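Local coordinates for protein cytosine-specific methyltransferase (Escherichia coli O157:H7 EDL933, PDB 3G7U) that probably transfers a methyl group from S-adenosyl-L-methionine to the C5 carbon of cytosine in DNA, giving 5-methyl-2'-deoxycytidine, at residues 227-232 and 352-357; 15-20 and 329-334. One frame throughout, in Å; residues are numbered along the deposited sequence.

Contact 1 and contact 2 have centres about 6 Å apart and sit near the middle of the chain. Segments 227-232 and 329-334 lie side by side: Leu230 O is 2.8 Å from Asp332 N, a probable hydrogen bond, and Trp231 NE1 makes a second probable one to Asp332 OD2. Together they face helices 353-367 and 14-22, which themselves touch through Pro353 and Leu17. The chemistry follows the depth. Contact 1 is partly buried and relies on a lysine-glutamate salt bridge between two helices, whereas contact 2 is wholly buried and joins a helix to a loop through apolar side chains alone.

Contact 1: 227-232 and 352-357; sequences YEKLWG and SPIVAE
Segments 227-232 and 352-357, from helices 225-231 and 353-367, have Lys229 and Ile354 as their nearest CA pair, 8.2 Å apart, a spacing bridged by side chains and not by backbone. Lys229 and Glu357 reach across from opposite directions and meet in a salt bridge, with Lys229 NZ 2.7 Å from Glu357 OE1. The ammonium comes to the syn side of that oxygen but stands 26° out of the carboxylate plane, and Glu357 OE2 is more distant, at 3.3 Å from Lys229 NZ. On the glutamate side the chain is extended, CG lying anti to the backbone N (chi1 -174°), which carries the carboxylate well out from its helix. The lysine chain is nearly straight as far as CE and bends only at chi4 (-52°), turning NZ onto OE1. Nearer the lysine backbone, Lys229 CD lies 4.2 Å from Ile354 CG1, the two side chains slanting across each other. Ser352 is the N-cap of the second helix, its OG accepting a bent bond of 3.2 Å from Ile354 N. Arg21 of helix 14-22 hydrogen-bonds the Lys229 and Gly232 carbonyls and touches Glu357. The contact thus ties helix 225-231 to the C-terminal helix, which packs beside helix 14-22 of the Rossmann-like methyltransferase fold, away from the predicted active site. The join is mainly electrostatic, its lysine ammonium held by both Glu357 OE1 and Gln233 OE1.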
loop_
_atom_site.group_PDB
_atom_site.type_symbol
_atom_site.label_atom_id
_atom_site.label_comp_id
_atom_site.label_asym_id
_atom_site.label_seq_id
_atom_site.Cartn_x
_atom_site.Cartn_y
_atom_site.Cartn_z
ATOM N N TYR A 227 7.185 -3.368 -15.431
ATOM C CA TYR A 227 8.338 -2.475 -15.512
ATOM C C TYR A 227 7.951 -1.061 -15.834
ATOM O O TYR A 227 8.648 -0.120 -15.443
ATOM C CB TYR A 227 9.392 -3.019 -16.503
ATOM C CG TYR A 227 9.867 -4.383 -16.076
ATOM C CD1 TYR A 227 10.701 -4.533 -14.956
ATOM C CD2 TYR A 227 9.432 -5.540 -16.737
ATOM C CE1 TYR A 227 11.103 -5.795 -14.513
ATOM C CE2 TYR A 227 9.835 -6.808 -16.309
ATOM C CZ TYR A 227 10.678 -6.927 -15.202
ATOM O OH TYR A 227 11.073 -8.165 -14.761
ATOM N N GLU A 228 6.823 -0.880 -16.529
ATOM C CA GLU A 228 6.326 0.497 -16.775
ATOM C C GLU A 228 5.840 1.103 -15.465
ATOM O O GLU A 228 5.994 2.296 -15.230
ATOM C CB GLU A 228 5.149 0.551 -17.772
ATOM C CG GLU A 228 5.171 -0.408 -18.974
ATOM C CD GLU A 228 6.368 -0.242 -19.940
ATOM O OE1 GLU A 228 6.894 0.889 -20.098
ATOM O OE2 GLU A 228 6.770 -1.267 -20.561
ATOM N N LYS A 229 5.208 0.277 -14.647
ATOM C CA LYS A 229 4.755 0.697 -13.306
ATOM C C LYS A 229 5.963 0.882 -12.385
ATOM O O LYS A 229 5.991 1.768 -11.532
ATOM C CB LYS A 229 3.803 -0.349 -12.724
ATOM C CG LYS A 229 2.464 -0.381 -13.402
ATOM C CD LYS A 229 1.412 -1.082 -12.551
ATOM C CE LYS A 229 0.019 -1.039 -13.266
ATOM N NZ LYS A 229 -0.369 0.359 -13.673
ATOM N N LEU A 230 6.983 0.052 -12.578
ATOM C CA LEU A 230 8.175 0.110 -11.712
ATOM C C LEU A 230 8.991 1.391 -11.904
ATOM O O LEU A 230 9.424 1.992 -10.931
ATOM C CB LEU A 230 9.045 -1.150 -11.890
ATOM C CG LEU A 230 10.182 -1.431 -10.903
ATOM C CD1 LEU A 230 9.625 -1.826 -9.502
ATOM C CD2 LEU A 230 11.042 -2.585 -11.441
ATOM N N TRP A 231 9.161 1.815 -13.159
ATOM C CA TRP A 231 10.033 2.929 -13.533
ATOM C C TRP A 231 9.312 4.178 -14.048
ATOM O O TRP A 231 9.954 5.172 -14.357
ATOM C CB TRP A 231 11.106 2.451 -14.543
ATOM C CG TRP A 231 11.964 1.357 -13.936
ATOM C CD1 TRP A 231 12.484 1.337 -12.646
ATOM C CD2 TRP A 231 12.391 0.137 -14.555
ATOM N NE1 TRP A 231 13.197 0.174 -12.448
ATOM C CE2 TRP A 231 13.150 -0.580 -13.593
ATOM C CE3 TRP A 231 12.201 -0.428 -15.827
ATOM C CZ2 TRP A 231 13.725 -1.832 -13.867
ATOM C CZ3 TRP A 231 12.756 -1.698 -16.093
ATOM C CH2 TRP A 231 13.499 -2.382 -15.114
ATOM N N GLY A 232 7.984 4.162 -14.086
ATOM C CA GLY A 232 7.216 5.315 -14.603
ATOM C C GLY A 232 5.816 5.399 -14.018
ATOM O O GLY A 232 5.615 5.084 -12.828
ATOM N N SER A 352 -0.764 -3.022 -1.499
ATOM C CA SER A 352 0.015 -2.941 -2.776
ATOM C C SER A 352 -0.527 -1.842 -3.678
ATOM O O SER A 352 -1.744 -1.836 -3.940
ATOM C CB SER A 352 -0.103 -4.245 -3.575
ATOM O OG SER A 352 0.553 -4.028 -4.810
ATOM N N PRO A 353 0.333 -0.922 -4.151
ATOM C CA PRO A 353 -0.150 0.089 -5.096
ATOM C C PRO A 353 -0.749 -0.479 -6.391
ATOM O O PRO A 353 -1.573 0.169 -7.033
ATOM C CB PRO A 353 1.094 0.904 -5.425
ATOM C CG PRO A 353 1.918 0.828 -4.206
ATOM C CD PRO A 353 1.699 -0.618 -3.674
ATOM N N ILE A 354 -0.274 -1.645 -6.805
ATOM C CA ILE A 354 -0.777 -2.258 -8.041
ATOM C C ILE A 354 -2.242 -2.718 -7.863
ATOM O O ILE A 354 -3.086 -2.424 -8.708
ATOM C CB ILE A 354 0.140 -3.427 -8.430
ATOM C CG1 ILE A 354 1.516 -2.883 -8.798
ATOM C CG2 ILE A 354 -0.527 -4.277 -9.553
ATOM C CD1 ILE A 354 2.562 -4.027 -9.125
ATOM N N VAL A 355 -2.526 -3.421 -6.765
ATOM C CA VAL A 355 -3.874 -3.820 -6.387
ATOM C C VAL A 355 -4.756 -2.586 -6.177
ATOM O O VAL A 355 -5.845 -2.494 -6.753
ATOM C CB VAL A 355 -3.872 -4.649 -5.107
ATOM C CG1 VAL A 355 -5.300 -4.921 -4.651
ATOM C CG2 VAL A 355 -3.112 -5.967 -5.325
ATOM N N ALA A 356 -4.259 -1.620 -5.392
ATOM C CA ALA A 356 -5.015 -0.384 -5.149
ATOM C C ALA A 356 -5.389 0.324 -6.444
ATOM O O ALA A 356 -6.565 0.710 -6.604
ATOM C CB ALA A 356 -4.233 0.571 -4.199
ATOM N N GLU A 357 -4.447 0.440 -7.389
ATOM C CA GLU A 357 -4.715 1.127 -8.657
ATOM C C GLU A 357 -5.838 0.445 -9.429
ATOM O O GLU A 357 -6.745 1.105 -9.959
ATOM C CB GLU A 357 -3.493 1.183 -9.552
ATOM C CG GLU A 357 -3.744 2.055 -10.829
ATOM C CD GLU A 357 -2.609 1.973 -11.812
ATOM O OE1 GLU A 357 -1.591 1.304 -11.491
ATOM O OE2 GLU A 357 -2.726 2.581 -12.893
#

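Contact 2: 15-20 and 329-334; sequences LSLGAA and GFPDWF
Leu17, on helix 14-22, meets Trp333, Phe334 and Pro331 of the loop that follows helix 321-328, and its two methyl groups divide the work. Leu17 CD1 comes to 3.8 Å from Trp333 CH2, the leucine and tryptophan side chains running aslant to one another. Leu17 CD2 lies a looser 4.2 Å from Phe334 CD1; one face of that phenyl ring is taken by Phe330 CD1, 3.6 Å above the Phe334 plane and toward the rim. The tight point is at Pro331, where Leu17 CD2 meets the CD-CG side of the ring, 3.5 Å from Pro331 CD and closer than usual van der Waals contact. With CG anti to the backbone N (chi1 176°), the leucine holds its fork out from the helix toward the loop. Trp333 takes the less common first torsion (chi1 52°), which brings the indole back beside Pro331, whose CG lies 3.5 Å above one face of the Trp333 ring. A type I beta turn from Pro331 to Phe334 gathers these side chains on one short piece of chain. At the polar edge of the indole, Trp333 NE1 donates to Gly232 O. Helix 14-22 is the first helix after strand 4-8 of the central, mainly parallel sheet, so the contact packs the loop against the Rossmann-like core. No hydrogen bond crosses between the segments; cohesion here rests on dispersion and the exclusion of water, in a join that is apolar and well buried.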
loop_
_atom_site.group_PDB
_atom_site.type_symbol
_atom_site.label_atom_id
_atom_site.label_comp_id
_atom_site.label_asym_id
_atom_site.label_seq_id
_atom_site.Cartn_x
_atom_site.Cartn_y
_atom_site.Cartn_z
ATOM N N LEU A 15 -2.233 2.987 -0.753
ATOM C CA LEU A 15 -3.586 3.164 -1.291
ATOM C C LEU A 15 -3.673 4.518 -1.985
ATOM O O LEU A 15 -4.335 4.640 -3.001
ATOM C CB LEU A 15 -4.600 3.083 -0.141
ATOM C CG LEU A 15 -6.058 3.021 -0.529
ATOM C CD1 LEU A 15 -6.343 1.610 -1.169
ATOM C CD2 LEU A 15 -6.893 3.185 0.745
ATOM N N SER A 16 -2.971 5.520 -1.446
ATOM C CA SER A 16 -2.890 6.855 -2.073
ATOM C C SER A 16 -2.312 6.787 -3.478
ATOM O O SER A 16 -2.807 7.442 -4.424
ATOM C CB SER A 16 -2.001 7.802 -1.273
ATOM O OG SER A 16 -2.683 8.286 -0.135
ATOM N N LEU A 17 -1.255 6.002 -3.635
ATOM C CA LEU A 17 -0.599 5.901 -4.970
ATOM C C LEU A 17 -1.553 5.195 -5.934
ATOM O O LEU A 17 -1.661 5.565 -7.102
ATOM C CB LEU A 17 0.718 5.127 -4.870
ATOM C CG LEU A 17 1.424 4.890 -6.216
ATOM C CD1 LEU A 17 1.600 6.239 -6.982
ATOM C CD2 LEU A 17 2.766 4.176 -5.984
ATOM N N GLY A 18 -2.243 4.177 -5.435
ATOM C CA GLY A 18 -3.299 3.523 -6.224
ATOM C C GLY A 18 -4.354 4.530 -6.671
ATOM O O GLY A 18 -4.735 4.545 -7.841
ATOM N N ALA A 19 -4.800 5.394 -5.750
ATOM C CA ALA A 19 -5.824 6.379 -6.085
ATOM C C ALA A 19 -5.312 7.335 -7.139
ATOM O O ALA A 19 -6.014 7.625 -8.132
ATOM C CB ALA A 19 -6.259 7.152 -4.816
ATOM N N ALA A 20 -4.099 7.832 -6.949
ATOM C CA ALA A 20 -3.530 8.857 -7.823
ATOM C C ALA A 20 -3.311 8.305 -9.237
ATOM O O ALA A 20 -3.588 8.978 -10.244
ATOM C CB ALA A 20 -2.198 9.403 -7.230
ATOM N N GLY A 329 4.861 -4.209 -4.782
ATOM C CA GLY A 329 4.267 -3.468 -5.865
ATOM C C GLY A 329 4.493 -1.967 -5.836
ATOM O O GLY A 329 3.799 -1.227 -6.529
ATOM N N PHE A 330 5.484 -1.496 -5.079
ATOM C CA PHE A 330 5.820 -0.081 -5.107
ATOM C C PHE A 330 6.792 0.211 -6.249
ATOM O O PHE A 330 7.651 -0.604 -6.581
ATOM C CB PHE A 330 6.471 0.356 -3.764
ATOM C CG PHE A 330 5.485 0.664 -2.665
ATOM C CD1 PHE A 330 4.967 1.957 -2.512
ATOM C CD2 PHE A 330 5.156 -0.322 -1.754
ATOM C CE1 PHE A 330 4.077 2.231 -1.474
ATOM C CE2 PHE A 330 4.268 -0.071 -0.725
ATOM C CZ PHE A 330 3.751 1.213 -0.586
ATOM N N PRO A 331 6.678 1.388 -6.870
ATOM C CA PRO A 331 7.643 1.705 -7.917
ATOM C C PRO A 331 9.009 2.075 -7.352
ATOM O O PRO A 331 9.118 2.509 -6.196
ATOM C CB PRO A 331 7.046 2.940 -8.576
ATOM C CG PRO A 331 6.136 3.553 -7.563
ATOM C CD PRO A 331 5.703 2.478 -6.640
ATOM N N ASP A 332 10.055 1.930 -8.158
ATOM C CA ASP A 332 11.406 2.286 -7.716
ATOM C C ASP A 332 11.613 3.728 -7.337
ATOM O O ASP A 332 12.535 4.014 -6.587
ATOM C CB ASP A 332 12.447 1.938 -8.791
ATOM C CG ASP A 332 12.839 0.500 -8.773
ATOM O OD1 ASP A 332 12.430 -0.247 -7.862
ATOM O OD2 ASP A 332 13.617 0.096 -9.676
ATOM N N TRP A 333 10.764 4.630 -7.843
ATOM C CA TRP A 333 10.870 6.064 -7.523
ATOM C C TRP A 333 10.195 6.473 -6.199
ATOM O O TRP A 333 10.346 7.596 -5.756
ATOM C CB TRP A 333 10.357 6.932 -8.703
ATOM C CG TRP A 333 8.973 6.584 -9.212
ATOM C CD1 TRP A 333 8.676 5.809 -10.284
ATOM C CD2 TRP A 333 7.690 7.021 -8.667
ATOM N NE1 TRP A 333 7.307 5.748 -10.476
ATOM C CE2 TRP A 333 6.680 6.482 -9.502
ATOM C CE3 TRP A 333 7.315 7.833 -7.580
ATOM C CZ2 TRP A 333 5.308 6.693 -9.270
ATOM C CZ3 TRP A 333 5.962 8.053 -7.344
ATOM C CH2 TRP A 333 4.968 7.483 -8.182
ATOM N N PHE A 334 9.494 5.529 -5.567
ATOM C CA PHE A 334 8.852 5.785 -4.277
ATOM C C PHE A 334 9.946 5.757 -3.208
ATOM O O PHE A 334 10.764 4.845 -3.162
ATOM C CB PHE A 334 7.759 4.739 -4.019
ATOM C CG PHE A 334 6.764 5.155 -2.979
ATOM C CD1 PHE A 334 5.565 5.785 -3.364
ATOM C CD2 PHE A 334 7.035 4.965 -1.634
ATOM C CE1 PHE A 334 4.638 6.216 -2.402
ATOM C CE2 PHE A 334 6.092 5.380 -0.649
ATOM C CZ PHE A 334 4.909 6.002 -1.060
#